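Local atomic coordinates of nucleoprotein (Sendai virus, PDB entry 6M7D), a protein that forms the helical nucleocapsid, packaging six ribonucleotides per subunit, shielding the viral genome from nucleases and presenting it as template for transcription and replication. Residues I171-W175 with L250-I254; T302-K306 with D318-F324; G30-T34 with N96-K100; D47-L51 with L158-Y163; V234-T239 with P308-F312. One frame throughout, in Å; residues are numbered along the deposited sequence.

Interaction 1. Residues I171-W175 with L250-I254; sequences IVQVW and LEKNI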
# COMPACT_ATOMS: atom_id res chain seq x y z
N ILE A 171 6.70 7.05 11.82
CA ILE A 171 5.57 6.18 11.52
C ILE A 171 5.11 6.37 10.09
O ILE A 171 4.79 5.39 9.39
CB ILE A 171 4.45 6.44 12.54
CG1 ILE A 171 4.90 5.98 13.92
CG2 ILE A 171 3.18 5.74 12.13
CD1 ILE A 171 3.95 6.32 15.01
N VAL A 172 5.08 7.61 9.61
CA VAL A 172 4.75 7.89 8.22
C VAL A 172 5.72 7.17 7.30
O VAL A 172 5.32 6.67 6.25
CB VAL A 172 4.77 9.41 7.98
CG1 VAL A 172 5.10 9.74 6.54
CG2 VAL A 172 3.44 9.98 8.33
N GLN A 173 6.99 7.08 7.69
CA GLN A 173 7.94 6.39 6.84
C GLN A 173 7.72 4.89 6.85
O GLN A 173 7.92 4.23 5.82
CB GLN A 173 9.35 6.73 7.27
CG GLN A 173 9.74 8.13 6.95
CD GLN A 173 11.17 8.40 7.25
OE1 GLN A 173 12.02 8.28 6.39
NE2 GLN A 173 11.45 8.74 8.50
N VAL A 174 7.31 4.33 7.98
CA VAL A 174 6.94 2.91 7.99
C VAL A 174 5.79 2.66 7.03
O VAL A 174 5.79 1.68 6.25
CB VAL A 174 6.60 2.47 9.42
CG1 VAL A 174 6.12 1.04 9.44
CG2 VAL A 174 7.81 2.63 10.32
N TRP A 175 4.80 3.54 7.03
CA TRP A 175 3.68 3.40 6.10
C TRP A 175 4.14 3.56 4.65
O TRP A 175 3.66 2.85 3.74
CB TRP A 175 2.60 4.40 6.45
CG TRP A 175 1.85 4.05 7.68
CD1 TRP A 175 2.25 4.23 8.96
CD2 TRP A 175 0.57 3.43 7.74
NE1 TRP A 175 1.30 3.77 9.83
CE2 TRP A 175 0.25 3.27 9.10
CE3 TRP A 175 -0.34 2.99 6.79
CZ2 TRP A 175 -0.93 2.71 9.52
CZ3 TRP A 175 -1.51 2.43 7.21
CH2 TRP A 175 -1.80 2.30 8.56
N LEU A 250 -0.55 12.98 12.13
CA LEU A 250 -0.09 11.64 11.78
C LEU A 250 -1.18 10.84 11.10
O LEU A 250 -0.91 10.12 10.13
CB LEU A 250 0.40 10.92 13.04
CG LEU A 250 1.08 9.57 12.86
CD1 LEU A 250 1.94 9.54 11.62
CD2 LEU A 250 1.91 9.29 14.08
N GLU A 251 -2.42 10.94 11.57
CA GLU A 251 -3.50 10.20 10.93
C GLU A 251 -3.79 10.75 9.54
O GLU A 251 -4.09 9.99 8.62
CB GLU A 251 -4.75 10.25 11.80
CG GLU A 251 -4.57 9.66 13.17
CD GLU A 251 -5.77 9.87 14.06
OE1 GLU A 251 -6.85 10.21 13.53
OE2 GLU A 251 -5.64 9.70 15.29
N LYS A 252 -3.69 12.07 9.37
CA LYS A 252 -3.83 12.66 8.04
C LYS A 252 -2.76 12.15 7.10
O LYS A 252 -3.04 11.80 5.95
CB LYS A 252 -3.76 14.19 8.14
CG LYS A 252 -5.02 14.88 8.61
CD LYS A 252 -4.70 16.31 9.00
CE LYS A 252 -5.90 17.05 9.50
NZ LYS A 252 -6.73 17.59 8.39
N ASN A 253 -1.51 12.10 7.57
CA ASN A 253 -0.43 11.64 6.72
C ASN A 253 -0.53 10.14 6.44
O ASN A 253 -0.16 9.69 5.36
CB ASN A 253 0.91 11.97 7.36
CG ASN A 253 1.18 13.43 7.39
OD1 ASN A 253 0.80 14.16 6.49
ND2 ASN A 253 1.84 13.88 8.44
N ILE A 254 -1.02 9.38 7.41
CA ILE A 254 -1.27 7.96 7.20
C ILE A 254 -2.35 7.76 6.16
O ILE A 254 -2.29 6.84 5.34
CB ILE A 254 -1.63 7.29 8.54
CG1 ILE A 254 -0.37 7.04 9.36
CG2 ILE A 254 -2.36 5.99 8.32
CD1 ILE A 254 -0.65 6.74 10.79
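The helical turns I171-W175 and L250-I254 run nearly parallel, their axes 9.8 Å apart at closest approach and inclined by 14°, with V172 and I254 facing each other at a CA-CA distance of 6.1 Å. I254 carries the largest share of the contact. Its two branches, CG1 anti to the carbonyl carbon and CG2 anti to the backbone N, both lie over one face of the W175 indole. CG2 sits above the six-membered ring, 3.6 Å from its centroid and only 4° off the ring normal, which defines a CH-pi contact. CD1 reaches the pyrrole side, 3.7 Å from W175 NE1. One turn earlier L250 divides its two methyls: CD2 meets I171 CD1 at 3.7 Å, whereas CD1 lies 3.6 Å from V172 CG2. I171 and L250 meet at about a right angle, while V172 and L250 run antiparallel past one another. N253 CB abuts V172 CG2. F199 of helix 188-202 touches both V172 and N253, and L237 of helix 227-239 touches both W175 and I254. Every touching residue is buried. No hydrogen bond crosses between the turns, so close packing and dispersion, with indole pi electrons facing alkyl C-H groups, probably account for the contact, in what corresponds by similarity to the Ncore.

Interaction 2. Residues T302-K306 with D318-F324; sequences TYLSK and DPVHGEF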
# COMPACT_ATOMS: atom_id res chain seq x y z
N THR A 302 -17.57 -7.31 -7.43
CA THR A 302 -16.81 -7.97 -6.33
C THR A 302 -16.01 -6.90 -5.57
O THR A 302 -16.02 -6.95 -4.33
CB THR A 302 -15.85 -9.02 -6.90
OG1 THR A 302 -16.63 -10.02 -7.55
CG2 THR A 302 -14.98 -9.66 -5.83
N TYR A 303 -15.40 -5.97 -6.29
CA TYR A 303 -14.63 -4.89 -5.68
C TYR A 303 -15.54 -3.94 -4.92
O TYR A 303 -15.28 -3.60 -3.76
CB TYR A 303 -13.84 -4.17 -6.77
CG TYR A 303 -12.89 -3.11 -6.29
CD1 TYR A 303 -11.55 -3.37 -6.14
CD2 TYR A 303 -13.35 -1.83 -6.01
CE1 TYR A 303 -10.69 -2.40 -5.72
CE2 TYR A 303 -12.50 -0.87 -5.58
CZ TYR A 303 -11.18 -1.15 -5.44
OH TYR A 303 -10.33 -0.16 -5.01
N LEU A 304 -16.62 -3.48 -5.55
CA LEU A 304 -17.51 -2.54 -4.90
C LEU A 304 -18.29 -3.17 -3.76
O LEU A 304 -18.80 -2.45 -2.90
CB LEU A 304 -18.47 -1.94 -5.91
CG LEU A 304 -17.83 -0.98 -6.91
CD1 LEU A 304 -18.88 -0.23 -7.67
CD2 LEU A 304 -16.90 -0.02 -6.20
N SER A 305 -18.40 -4.49 -3.73
CA SER A 305 -19.00 -5.17 -2.59
C SER A 305 -18.02 -5.31 -1.44
O SER A 305 -18.44 -5.35 -0.28
CB SER A 305 -19.50 -6.55 -3.02
OG SER A 305 -18.54 -7.54 -2.71
N LYS A 306 -16.73 -5.41 -1.73
CA LYS A 306 -15.73 -5.50 -0.67
C LYS A 306 -15.62 -4.22 0.15
O LYS A 306 -14.92 -4.23 1.17
CB LYS A 306 -14.37 -5.86 -1.26
CG LYS A 306 -14.21 -7.32 -1.59
CD LYS A 306 -14.05 -8.14 -0.33
CE LYS A 306 -12.92 -7.60 0.52
NZ LYS A 306 -12.91 -8.21 1.88
N ASP A 318 -6.28 -11.43 0.11
CA ASP A 318 -7.69 -11.76 0.26
C ASP A 318 -8.06 -12.95 -0.62
O ASP A 318 -7.46 -13.16 -1.67
CB ASP A 318 -8.53 -10.55 -0.12
CG ASP A 318 -9.90 -10.57 0.48
OD1 ASP A 318 -10.83 -11.09 -0.16
OD2 ASP A 318 -10.06 -10.05 1.60
N PRO A 319 -9.04 -13.75 -0.19
CA PRO A 319 -9.48 -14.87 -1.04
C PRO A 319 -9.85 -14.47 -2.46
O PRO A 319 -9.40 -15.12 -3.41
CB PRO A 319 -10.67 -15.43 -0.26
CG PRO A 319 -10.36 -15.13 1.14
CD PRO A 319 -9.64 -13.82 1.15
N VAL A 320 -10.66 -13.42 -2.63
CA VAL A 320 -11.09 -13.00 -3.97
C VAL A 320 -10.02 -12.26 -4.75
O VAL A 320 -10.27 -11.88 -5.89
CB VAL A 320 -12.31 -12.07 -3.94
CG1 VAL A 320 -13.45 -12.69 -3.18
CG2 VAL A 320 -11.93 -10.72 -3.34
N HIS A 321 -8.84 -12.04 -4.18
CA HIS A 321 -7.87 -11.17 -4.83
C HIS A 321 -7.26 -11.81 -6.06
O HIS A 321 -6.82 -11.10 -6.97
CB HIS A 321 -6.78 -10.78 -3.84
CG HIS A 321 -5.54 -11.60 -3.95
ND1 HIS A 321 -5.47 -12.90 -3.50
CD2 HIS A 321 -4.31 -11.31 -4.44
CE1 HIS A 321 -4.26 -13.38 -3.72
NE2 HIS A 321 -3.54 -12.43 -4.29
N GLY A 322 -7.23 -13.14 -6.12
CA GLY A 322 -6.65 -13.81 -7.27
C GLY A 322 -7.53 -13.78 -8.50
O GLY A 322 -7.05 -14.08 -9.59
N GLU A 323 -8.80 -13.43 -8.34
CA GLU A 323 -9.71 -13.29 -9.46
C GLU A 323 -9.58 -11.94 -10.15
O GLU A 323 -10.10 -11.78 -11.25
CB GLU A 323 -11.15 -13.50 -9.00
CG GLU A 323 -11.53 -14.96 -8.89
CD GLU A 323 -10.88 -15.82 -9.97
OE1 GLU A 323 -10.04 -16.68 -9.63
OE2 GLU A 323 -11.22 -15.64 -11.16
N PHE A 324 -8.92 -10.98 -9.51
CA PHE A 324 -8.60 -9.71 -10.13
C PHE A 324 -7.30 -9.78 -10.90
O PHE A 324 -6.88 -8.77 -11.47
CB PHE A 324 -8.53 -8.61 -9.08
CG PHE A 324 -9.84 -8.31 -8.43
CD1 PHE A 324 -10.33 -9.13 -7.43
CD2 PHE A 324 -10.58 -7.22 -8.82
CE1 PHE A 324 -11.53 -8.86 -6.85
CE2 PHE A 324 -11.78 -6.96 -8.24
CZ PHE A 324 -12.26 -7.77 -7.25
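T302 and Y303, on helix 290-305, pack against F324 in a helix-to-loop contact of the nucleocapsid protein fold. The F324 ring enters edge first. T302 turns CG2 anti to its backbone N (chi1 -62° for OG1), which brings that methyl 3.6 Å from F324 CZ while OG1 bonds back to S298 O within the helix. On the other side of the ring tip, Y303 CB lies 3.8 Å from F324 CE2; the two aromatic side chains cross at about a right angle. V320 adds a looser apolar touch, its CB 4.1 Å from T302 CG2. Farther along the chain, K306 is folded at both chi2 (-73°) and chi3 (-54°), and this curl carries its ammonium group to D318, where NZ stands 3.4 Å from OD2: a salt bridge, but a weak one by distance. F324 is also held edge-to-face by F269, and H321 packs on a sugar of the bound RNA, placing the contact beside the nucleic acid. Within the loop D318 O accepts two bonds, from H321 N and from the imidazole, H321 ND1 lying 2.7 Å from D318 O in the carbonyl plane.

Interaction 3. Residues G30-T34 with N96-K100; sequences GQRST and NADVK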
# COMPACT_ATOMS: atom_id res chain seq x y z
N GLY A 30 -6.30 -21.56 13.87
CA GLY A 30 -5.08 -22.14 13.35
C GLY A 30 -3.87 -21.83 14.22
O GLY A 30 -3.98 -21.42 15.37
N GLN A 31 -2.70 -22.05 13.64
CA GLN A 31 -1.46 -21.78 14.35
C GLN A 31 -1.14 -20.29 14.31
O GLN A 31 -1.27 -19.64 13.27
CB GLN A 31 -0.32 -22.59 13.74
CG GLN A 31 -0.55 -24.07 13.78
CD GLN A 31 -0.84 -24.57 15.18
OE1 GLN A 31 -0.18 -24.18 16.14
NE2 GLN A 31 -1.84 -25.43 15.30
N ARG A 32 -0.72 -19.76 15.45
CA ARG A 32 -0.40 -18.34 15.56
C ARG A 32 0.81 -18.16 16.46
O ARG A 32 0.94 -18.82 17.49
CB ARG A 32 -1.59 -17.55 16.12
CG ARG A 32 -2.16 -18.11 17.38
CD ARG A 32 -2.94 -17.07 18.15
NE ARG A 32 -3.84 -16.31 17.29
CZ ARG A 32 -4.79 -15.51 17.74
NH1 ARG A 32 -4.97 -15.36 19.04
NH2 ARG A 32 -5.57 -14.86 16.89
N SER A 33 1.70 -17.27 16.04
CA SER A 33 2.83 -16.91 16.88
C SER A 33 2.37 -15.94 17.96
O SER A 33 1.42 -15.18 17.79
CB SER A 33 3.94 -16.28 16.05
OG SER A 33 4.63 -17.25 15.28
N THR A 34 3.06 -15.98 19.09
CA THR A 34 2.82 -15.06 20.19
C THR A 34 3.87 -13.95 20.10
O THR A 34 5.07 -14.22 20.11
CB THR A 34 2.85 -15.78 21.54
OG1 THR A 34 2.69 -14.83 22.59
CG2 THR A 34 4.14 -16.57 21.73
N ASN A 96 -6.41 -10.31 14.69
CA ASN A 96 -6.07 -11.16 13.52
C ASN A 96 -5.80 -12.59 14.01
O ASN A 96 -5.50 -12.74 15.21
CB ASN A 96 -4.89 -10.61 12.72
CG ASN A 96 -3.58 -10.71 13.46
OD1 ASN A 96 -2.52 -10.76 12.85
ND2 ASN A 96 -3.65 -10.76 14.78
N ALA A 97 -5.93 -13.59 13.14
CA ALA A 97 -5.67 -14.99 13.53
C ALA A 97 -4.19 -15.34 13.30
O ALA A 97 -3.77 -16.43 13.73
CB ALA A 97 -6.58 -15.92 12.76
N ASP A 98 -3.46 -14.44 12.64
CA ASP A 98 -2.02 -14.65 12.32
C ASP A 98 -1.17 -14.72 13.59
O ASP A 98 -0.31 -15.61 13.66
CB ASP A 98 -1.52 -13.58 11.35
CG ASP A 98 -1.82 -13.91 9.89
OD1 ASP A 98 -2.31 -13.01 9.18
OD2 ASP A 98 -1.57 -15.06 9.49
N VAL A 99 -1.43 -13.84 14.57
CA VAL A 99 -0.59 -13.82 15.81
C VAL A 99 -1.39 -13.33 17.02
O VAL A 99 -2.46 -12.72 16.82
CB VAL A 99 0.67 -12.95 15.63
CG1 VAL A 99 1.75 -13.62 14.80
CG2 VAL A 99 0.33 -11.58 15.07
N LYS A 100 -0.88 -13.63 18.21
CA LYS A 100 -1.43 -13.16 19.48
C LYS A 100 -0.48 -12.14 20.06
O LYS A 100 0.69 -12.44 20.32
CB LYS A 100 -1.63 -14.32 20.45
CG LYS A 100 -2.52 -13.97 21.63
CD LYS A 100 -2.31 -14.93 22.78
CE LYS A 100 -0.91 -14.79 23.37
NZ LYS A 100 -0.77 -15.55 24.63
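R32 lays its side chain across A97-K100, where strand 99-108 begins at V99. Its CB rests 3.4 Å from D98 O, and also close to A97 O. A first torsion of 51° sets CG between the backbone N and carbonyl carbon, from where the chain is led on to CD, 3.8 Å from K100 CB. A bend at chi3 then turns the guanidinium back over the opposite backbone: NE passes 3.6 Å from A97 O, and CZ lies 3.7 Å from V99 O, which stands over one guanidinium face. At the tip the nitrogens part. NH1 meets the aliphatic K100 CB and CG, while NH2 lies near N96 O, with an angle too poor for a hydrogen bond, and has A97 CA at its edge. Beyond R32 the backbones take over, K100 N donating to S33 O at 2.8 Å and 164°. S33 pairs with V99 and T34 with K100; S33 CB packs on V99 CG1 on one face, and T34 and K100 run alongside each other on the other. This opens a parallel beta pair, in which strand 33-40 borders strand 99-108 as one of the two edge strands, within this chain, of a four-stranded mixed sheet.

Interaction 4. Residues D47-L51 with L158-Y163; sequences DADKL and LQIYGY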
# COMPACT_ATOMS: atom_id res chain seq x y z
N ASP A 47 9.61 13.36 26.40
CA ASP A 47 9.56 13.30 24.91
C ASP A 47 10.85 12.67 24.37
O ASP A 47 10.76 11.96 23.36
CB ASP A 47 9.24 14.66 24.28
CG ASP A 47 7.76 15.00 24.31
OD1 ASP A 47 6.98 14.17 24.81
OD2 ASP A 47 7.40 16.09 23.83
N ALA A 48 11.99 13.02 24.97
CA ALA A 48 13.30 12.46 24.54
C ALA A 48 13.30 10.95 24.78
O ALA A 48 13.75 10.21 23.89
CB ALA A 48 14.41 13.14 25.30
N ASP A 49 12.79 10.52 25.94
CA ASP A 49 12.71 9.08 26.29
C ASP A 49 11.78 8.38 25.30
O ASP A 49 12.13 7.29 24.83
CB ASP A 49 12.23 8.89 27.73
CG ASP A 49 13.15 9.51 28.77
OD1 ASP A 49 12.79 9.47 29.96
OD2 ASP A 49 14.21 10.03 28.37
N LYS A 50 10.65 9.03 24.98
CA LYS A 50 9.65 8.46 24.04
C LYS A 50 10.29 8.28 22.66
O LYS A 50 10.06 7.23 22.04
CB LYS A 50 8.42 9.37 23.99
CG LYS A 50 7.61 9.42 25.28
CD LYS A 50 6.41 10.34 25.22
CE LYS A 50 5.61 10.37 26.50
NZ LYS A 50 4.46 11.30 26.41
N LEU A 51 11.09 9.26 22.21
CA LEU A 51 11.75 9.14 20.92
C LEU A 51 12.84 8.08 20.95
O LEU A 51 13.07 7.37 19.97
CB LEU A 51 12.32 10.49 20.48
CG LEU A 51 12.74 10.52 19.01
CD1 LEU A 51 11.52 10.39 18.12
CD2 LEU A 51 13.52 11.77 18.69
N LEU A 158 13.60 17.67 18.07
CA LEU A 158 12.59 17.24 19.01
C LEU A 158 12.22 18.34 19.99
O LEU A 158 11.08 18.38 20.47
CB LEU A 158 13.08 16.00 19.76
CG LEU A 158 12.22 15.50 20.92
CD1 LEU A 158 11.27 14.43 20.45
CD2 LEU A 158 13.12 14.98 22.02
N GLN A 159 13.16 19.22 20.31
CA GLN A 159 12.81 20.35 21.17
C GLN A 159 12.17 21.48 20.37
O GLN A 159 11.45 22.31 20.93
CB GLN A 159 14.03 20.84 21.94
CG GLN A 159 15.19 21.27 21.07
CD GLN A 159 15.39 22.77 21.06
OE1 GLN A 159 14.76 23.49 21.84
NE2 GLN A 159 16.26 23.25 20.18
N ILE A 160 12.41 21.51 19.06
CA ILE A 160 11.79 22.53 18.22
C ILE A 160 10.44 22.04 17.71
O ILE A 160 9.39 22.64 17.98
CB ILE A 160 12.72 22.91 17.06
CG1 ILE A 160 13.87 23.78 17.58
CG2 ILE A 160 11.96 23.66 15.98
CD1 ILE A 160 13.45 24.76 18.64
N TYR A 161 10.44 20.96 16.95
CA TYR A 161 9.21 20.27 16.58
C TYR A 161 8.92 19.22 17.63
O TYR A 161 9.82 18.51 18.08
CB TYR A 161 9.35 19.63 15.20
CG TYR A 161 9.91 20.57 14.17
CD1 TYR A 161 11.28 20.66 13.96
CD2 TYR A 161 9.09 21.39 13.42
CE1 TYR A 161 11.80 21.53 13.04
CE2 TYR A 161 9.60 22.25 12.48
CZ TYR A 161 10.95 22.32 12.30
OH TYR A 161 11.47 23.19 11.36
N GLY A 162 7.66 19.12 18.02
CA GLY A 162 7.31 18.26 19.13
C GLY A 162 7.69 16.81 18.89
O GLY A 162 8.12 16.40 17.81
N TYR A 163 7.55 16.02 19.95
CA TYR A 163 7.63 14.58 19.79
C TYR A 163 6.54 14.03 18.87
O TYR A 163 6.82 13.06 18.15
CB TYR A 163 7.59 13.90 21.16
CG TYR A 163 7.16 12.46 21.14
CD1 TYR A 163 7.99 11.47 20.65
CD2 TYR A 163 5.92 12.10 21.63
CE1 TYR A 163 7.59 10.16 20.64
CE2 TYR A 163 5.52 10.79 21.63
CZ TYR A 163 6.35 9.83 21.13
OH TYR A 163 5.94 8.52 21.13
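Y163 holds its CG anti to the backbone N (chi1 158°), which swings the phenol ring over the first turn of the helix containing D47-L51, and K50 meets it with a chain fully extended beyond CG. The K50 methylenes run across the ring face at about a right angle to the tyrosine side chain. K50 CB stands 3.7 Å from the ring centroid and 22° off the normal, a CH-pi contact displaced toward the rim, while CD lies 3.7 Å from Y163 CE2; the ammonium group ends clear of the tyrosine. D47 approaches at the base of the same side chain, its CG 3.3 Å from Y163 CB, with carboxylate and ring planes 36° apart. Its OD2 lies 3.9 Å from Y163 N without a hydrogen bond, near the N-terminus of a helix whose N-cap is G162, and the helix dipole would probably make this setting mildly favourable for a carboxylate. L158 adds two methyls: CD2 lies against A48, 3.6 Å from its CA, and CD1 is 3.9 Å from L51 CD2, also approaching D47 O. No hydrogen bond joins the segments. The contact sets the N-terminal turn of helix 47-62, which follows strand 33-40, against the junction where helix 154-160 ends and helix 163-181 begins; L51 continues onto C166 and I170 of the latter helix, and Y163 touches M81 in a loop.

Interaction 5. Residues V234-T239 with P308-F312; sequences VETLVT and PRAPF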
# COMPACT_ATOMS: atom_id res chain seq x y z
N VAL A 234 -3.70 -1.95 7.37
CA VAL A 234 -4.89 -1.84 6.48
C VAL A 234 -6.11 -1.57 7.36
O VAL A 234 -6.94 -0.72 6.98
CB VAL A 234 -5.08 -3.12 5.64
CG1 VAL A 234 -6.48 -3.21 5.05
CG2 VAL A 234 -4.03 -3.23 4.55
N GLU A 235 -6.19 -2.23 8.52
CA GLU A 235 -7.32 -2.06 9.47
C GLU A 235 -7.33 -0.61 9.98
O GLU A 235 -8.43 -0.03 10.05
CB GLU A 235 -7.17 -3.03 10.64
CG GLU A 235 -8.39 -3.08 11.54
CD GLU A 235 -9.67 -3.50 10.83
OE1 GLU A 235 -9.61 -3.76 9.62
OE2 GLU A 235 -10.72 -3.55 11.50
N THR A 236 -6.16 -0.06 10.29
CA THR A 236 -6.06 1.34 10.79
C THR A 236 -6.58 2.29 9.72
O THR A 236 -7.34 3.21 10.06
CB THR A 236 -4.59 1.70 11.09
OG1 THR A 236 -4.06 0.74 12.00
CG2 THR A 236 -4.43 3.09 11.64
N LEU A 237 -6.19 2.05 8.46
CA LEU A 237 -6.61 2.89 7.31
C LEU A 237 -8.13 2.80 7.10
O LEU A 237 -8.74 3.85 6.84
CB LEU A 237 -5.88 2.39 6.06
CG LEU A 237 -4.51 3.01 5.81
CD1 LEU A 237 -3.82 2.34 4.63
CD2 LEU A 237 -4.63 4.51 5.57
N VAL A 238 -8.71 1.61 7.24
CA VAL A 238 -10.12 1.44 6.94
C VAL A 238 -10.98 1.95 8.09
O VAL A 238 -11.97 2.67 7.87
CB VAL A 238 -10.43 -0.03 6.61
CG1 VAL A 238 -11.91 -0.27 6.57
CG2 VAL A 238 -9.80 -0.40 5.30
N THR A 239 -10.64 1.59 9.32
CA THR A 239 -11.48 1.90 10.46
C THR A 239 -11.23 3.29 11.02
O THR A 239 -11.99 3.73 11.90
CB THR A 239 -11.29 0.87 11.57
OG1 THR A 239 -9.90 0.80 11.93
CG2 THR A 239 -11.76 -0.49 11.11
N PRO A 308 -14.72 -0.61 1.79
CA PRO A 308 -13.48 0.15 1.95
C PRO A 308 -12.23 -0.72 2.01
O PRO A 308 -11.13 -0.17 1.90
CB PRO A 308 -13.69 0.89 3.27
CG PRO A 308 -15.12 0.78 3.56
CD PRO A 308 -15.58 -0.49 2.97
N ARG A 309 -12.36 -2.02 2.19
CA ARG A 309 -11.23 -2.93 2.16
C ARG A 309 -10.94 -3.47 0.77
O ARG A 309 -10.01 -4.25 0.61
CB ARG A 309 -11.45 -4.09 3.11
CG ARG A 309 -11.33 -3.74 4.56
CD ARG A 309 -12.00 -4.78 5.40
NE ARG A 309 -12.50 -4.19 6.64
CZ ARG A 309 -11.87 -4.28 7.80
NH1 ARG A 309 -10.73 -4.94 7.88
NH2 ARG A 309 -12.40 -3.72 8.87
N ALA A 310 -11.74 -3.09 -0.22
CA ALA A 310 -11.47 -3.50 -1.59
C ALA A 310 -10.12 -3.03 -2.11
O ALA A 310 -9.49 -3.78 -2.88
CB ALA A 310 -12.59 -3.01 -2.50
N PRO A 311 -9.62 -1.83 -1.78
CA PRO A 311 -8.29 -1.44 -2.27
C PRO A 311 -7.16 -2.27 -1.71
O PRO A 311 -6.03 -2.11 -2.18
CB PRO A 311 -8.18 0.01 -1.81
CG PRO A 311 -9.54 0.46 -1.73
CD PRO A 311 -10.32 -0.67 -1.22
N PHE A 312 -7.40 -3.14 -0.75
CA PHE A 312 -6.31 -3.84 -0.07
C PHE A 312 -6.43 -5.35 -0.20
O PHE A 312 -5.73 -6.07 0.51
CB PHE A 312 -6.25 -3.43 1.40
CG PHE A 312 -6.39 -1.97 1.60
CD1 PHE A 312 -5.35 -1.12 1.34
CD2 PHE A 312 -7.59 -1.44 2.03
CE1 PHE A 312 -5.48 0.22 1.51
CE2 PHE A 312 -7.73 -0.11 2.20
CZ PHE A 312 -6.67 0.73 1.94
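F312 and the valines V234 and V238 form the apolar centre of a helix-to-loop contact, in which the end of helix 227-239 receives a 3-10 segment from the connection between helices 290-305 and 330-343. V234 CG1 lies 3.7 Å from F312 CG, V238 CG2 is equally near F312 CE2, and L237 CD1 is 4.1 Å from F312 CE1. Across one face of this ring lies P311 CB. Moving outward, V238 links the aromatic centre to the polar edge: its CG1 packs 3.9 Å from P308 CB and also stands over a face of the R309 guanidinium, while its CG2 meets R309 CG at 3.7 Å. The outer boundary is an ion pair. E235 starts away from the loop, but a bend at chi2 (60°) brings its carboxylate back to R309, whose chain is extended from CG to NE. The two charged groups are not coplanar, their planes being 41° apart. The contact between NH1 and OE1 is modelled too short for its length to be trusted. The second bond is well shaped: R309 NH2 donates to the syn lone pair of E235 OE2 at 3.1 Å and 168°, with OE2 in the guanidinium plane.

How the interactions relate
Interactions 1, 5 and 2 form a continuous line of packing. Interaction 5 lies 14 Å from interaction 1 and 13 Å from interaction 2, centre to centre, and touches both. Its segments alternate along the chain with those of each neighbour, so helices 163-181, 227-239, 249-261 and 290-305 are tied together, and packing runs unbroken from the buried helices to the loop that meets the RNA. Interactions 3 and 4 involve segments from earlier in the sequence and also alternate, but their centres are 34 Å apart, at the sheet and at the start of helix 163-181. Interactions 2 and 4, 42 Å apart, lie on opposite sides of the chain's centre.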